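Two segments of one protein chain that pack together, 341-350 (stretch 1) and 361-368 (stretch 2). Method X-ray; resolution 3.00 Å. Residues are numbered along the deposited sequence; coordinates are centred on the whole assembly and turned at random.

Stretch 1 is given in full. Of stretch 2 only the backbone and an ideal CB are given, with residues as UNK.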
# COMPACT_ATOMS: atom_id res chain seq x y z
N GLY C 341 37.99 21.72 12.02
CA GLY C 341 37.24 22.10 13.20
C GLY C 341 37.69 21.31 14.41
O GLY C 341 37.89 21.87 15.49
N MET C 342 37.84 20.01 14.22
CA MET C 342 38.32 19.11 15.27
C MET C 342 39.66 19.59 15.84
O MET C 342 39.77 19.89 17.04
CB MET C 342 38.47 17.70 14.70
CG MET C 342 38.82 16.64 15.72
SD MET C 342 37.48 16.36 16.89
CE MET C 342 38.05 14.87 17.71
N PHE C 343 40.67 19.67 14.98
CA PHE C 343 42.01 20.06 15.41
C PHE C 343 42.06 21.46 16.02
O PHE C 343 42.87 21.71 16.91
CB PHE C 343 43.01 19.93 14.26
CG PHE C 343 43.50 18.53 14.04
CD1 PHE C 343 42.69 17.59 13.42
CD2 PHE C 343 44.77 18.16 14.45
CE1 PHE C 343 43.14 16.30 13.22
CE2 PHE C 343 45.23 16.87 14.25
CZ PHE C 343 44.41 15.94 13.63
N LEU C 344 41.21 22.36 15.54
CA LEU C 344 41.14 23.70 16.12
C LEU C 344 40.55 23.68 17.53
O LEU C 344 41.07 24.34 18.43
CB LEU C 344 40.36 24.65 15.22
CG LEU C 344 41.13 25.18 14.01
CD1 LEU C 344 40.19 25.90 13.05
CD2 LEU C 344 42.26 26.10 14.46
N VAL C 345 39.47 22.92 17.72
CA VAL C 345 38.85 22.80 19.03
C VAL C 345 39.83 22.18 20.03
O VAL C 345 39.97 22.67 21.16
CB VAL C 345 37.54 21.98 18.98
CG1 VAL C 345 37.06 21.66 20.39
CG2 VAL C 345 36.47 22.74 18.21
N SER C 346 40.51 21.12 19.61
CA SER C 346 41.52 20.50 20.46
C SER C 346 42.69 21.44 20.73
O SER C 346 43.29 21.41 21.80
CB SER C 346 42.03 19.19 19.85
OG SER C 346 41.05 18.18 19.96
N LEU C 347 43.01 22.28 19.75
CA LEU C 347 44.03 23.31 19.94
C LEU C 347 43.60 24.26 21.05
O LEU C 347 44.42 24.66 21.88
CB LEU C 347 44.27 24.09 18.64
CG LEU C 347 45.66 23.95 18.01
CD1 LEU C 347 46.73 24.46 18.95
CD2 LEU C 347 45.93 22.50 17.61
N VAL C 348 42.32 24.61 21.06
CA VAL C 348 41.77 25.47 22.11
C VAL C 348 41.84 24.80 23.48
O VAL C 348 42.28 25.42 24.45
CB VAL C 348 40.32 25.87 21.82
CG1 VAL C 348 39.80 26.76 22.94
CG2 VAL C 348 40.22 26.58 20.50
N LEU C 349 41.41 23.55 23.56
CA LEU C 349 41.46 22.80 24.82
C LEU C 349 42.89 22.70 25.36
O LEU C 349 43.12 22.86 26.56
CB LEU C 349 40.87 21.40 24.64
CG LEU C 349 39.38 21.30 24.31
CD1 LEU C 349 39.01 19.87 23.94
CD2 LEU C 349 38.55 21.78 25.49
N LEU C 350 43.83 22.43 24.46
CA LEU C 350 45.24 22.31 24.82
C LEU C 350 45.79 23.63 25.33
O LEU C 350 46.44 23.68 26.38
CB LEU C 350 46.05 21.85 23.60
CG LEU C 350 47.42 21.25 23.89
CD1 LEU C 350 47.27 19.84 24.44
CD2 LEU C 350 48.29 21.24 22.64
N UNK C 361 40.93 13.83 27.31
CA UNK C 361 39.80 13.18 27.96
C UNK C 361 38.50 13.98 27.83
O UNK C 361 37.41 13.43 27.95
CB UNK C 361 40.12 12.95 29.44
N UNK C 362 38.62 15.28 27.57
CA UNK C 362 37.43 16.09 27.34
C UNK C 362 37.16 16.23 25.84
O UNK C 362 36.06 16.59 25.43
CB UNK C 362 37.59 17.47 27.99
N UNK C 363 38.17 15.92 25.03
CA UNK C 363 38.01 15.94 23.58
C UNK C 363 37.27 14.69 23.11
O UNK C 363 36.45 14.76 22.19
CB UNK C 363 39.37 16.05 22.89
N UNK C 364 37.55 13.56 23.75
CA UNK C 364 36.95 12.29 23.35
C UNK C 364 35.46 12.22 23.61
O UNK C 364 34.88 11.14 23.59
CB UNK C 364 37.64 11.14 24.08
N UNK C 365 34.83 13.36 23.86
CA UNK C 365 33.38 13.44 23.92
C UNK C 365 32.85 13.55 22.49
O UNK C 365 31.82 12.96 22.15
CB UNK C 365 32.92 14.62 24.77
N UNK C 366 33.57 14.29 21.66
CA UNK C 366 33.20 14.48 20.26
C UNK C 366 33.06 13.17 19.47
O UNK C 366 32.03 12.94 18.85
CB UNK C 366 34.24 15.37 19.58
N UNK C 367 34.09 12.30 19.49
CA UNK C 367 33.90 11.05 18.75
C UNK C 367 32.90 10.12 19.43
O UNK C 367 32.21 9.36 18.76
CB UNK C 367 35.24 10.33 18.59
N UNK C 368 32.83 10.20 20.75
CA UNK C 368 31.89 9.37 21.51
C UNK C 368 30.46 9.72 21.16
O UNK C 368 29.66 8.84 20.83
CB UNK C 368 32.11 9.53 23.01

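Stretch 1 is a helix, and Met-342, Val-345, Ser-346 and Leu-349 make up the side that meets stretch 2. That side is mostly apolar, with one hydroxyl in it.

Position 361 is helical. Nothing of stretch 1 lies within 5.5 Å of its ideal CB, so this contact sets little limit on the side chain. The residue is Ile-361, and it does not touch stretch 1.

Position 362 points its CA-to-CB bond toward stretch 1. The ideal CB is 4.9 Å from Leu-349 CD1, which leaves a gap that a short or medium apolar side chain could close. Valine, isoleucine or leucine would suit. The residue is Val-362, with chi1 near +60° (p). Its CG1 comes to 3.6 Å from Leu-349 CD1, a close apolar contact.

Position 363 also points toward stretch 1, where the helices come near: its CA is 6.5 Å from the CA of Ser-346. The ideal CB already lies 4.0 Å from Leu-349 CD1 and 4.0 Å from Ser-346 OG. A small residue fits well; alanine or serine would do, and glycine would give up the CB contacts. The residue is Ala-363. Its CB packs 4.0 Å from Leu-349 CD1 and sits 4.0 Å from Ser-346 OG. A methyl group offers that hydroxyl no hydrogen bond.

Position 364 points away from stretch 1 and is the first residue to leave helical phi/psi, at -68/15. Many side chains would suit. The residue is Val-364.

Position 365 is out of reach, so stretch 1 does not choose its side chain. The residue is Thr-365. Its OG1 gives a weak hydrogen bond of 3.5 Å to Val-362 O, within its own stretch.

Position 366 points toward stretch 1 again. Its ideal CB is 4.3 Å from Met-342 CE, and Val-345 lies farther in. A branched or long apolar side chain could reach both; isoleucine, leucine or methionine would suit. The residue is Ile-366, with chi1 m and chi2 t. Its CD1 reaches 3.9 Å from Met-342 SD and 4.4 Å from Val-345 CG1, so a single methyl touches both residues.

Position 367 points sideways, with its ideal CB 5.4 Å from Met-342 CE. Phi of -71° allows proline, though many other residues would fit. The residue is Pro-367. Its CD is 4.4 Å from Met-342 CE, a slight contact.

Position 368 is helical and out of reach, so the choice is open here. The residue is Leu-368. No hydrogen bond joins the two stretches; apolar packing dominates their contact.

Stretch 2 361-368: IVAVTIPL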
# COMPACT_ATOMS: atom_id res chain seq x y z
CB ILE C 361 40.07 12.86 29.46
CG1 ILE C 361 40.09 14.13 30.31
CG2 ILE C 361 41.37 12.06 29.62
CD1 ILE C 361 40.47 13.89 31.75
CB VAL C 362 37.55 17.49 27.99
CG1 VAL C 362 38.43 18.39 27.15
CG2 VAL C 362 36.17 18.11 28.16
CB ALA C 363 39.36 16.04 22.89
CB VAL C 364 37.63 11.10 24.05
CG1 VAL C 364 39.07 10.96 23.59
CG2 VAL C 364 37.54 11.26 25.56
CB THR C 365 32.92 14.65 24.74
OG1 THR C 365 33.38 14.51 26.09
CG2 THR C 365 31.40 14.75 24.73
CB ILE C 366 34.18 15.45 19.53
CG1 ILE C 366 34.15 16.83 20.20
CG2 ILE C 366 33.83 15.56 18.05
CD1 ILE C 366 35.24 17.76 19.72
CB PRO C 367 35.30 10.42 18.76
CG PRO C 367 35.93 10.95 19.99
CD PRO C 367 35.43 12.36 20.12
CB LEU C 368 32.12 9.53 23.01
CG LEU C 368 32.90 8.41 23.72
CD1 LEU C 368 34.17 8.06 22.97
CD2 LEU C 368 33.22 8.82 25.15
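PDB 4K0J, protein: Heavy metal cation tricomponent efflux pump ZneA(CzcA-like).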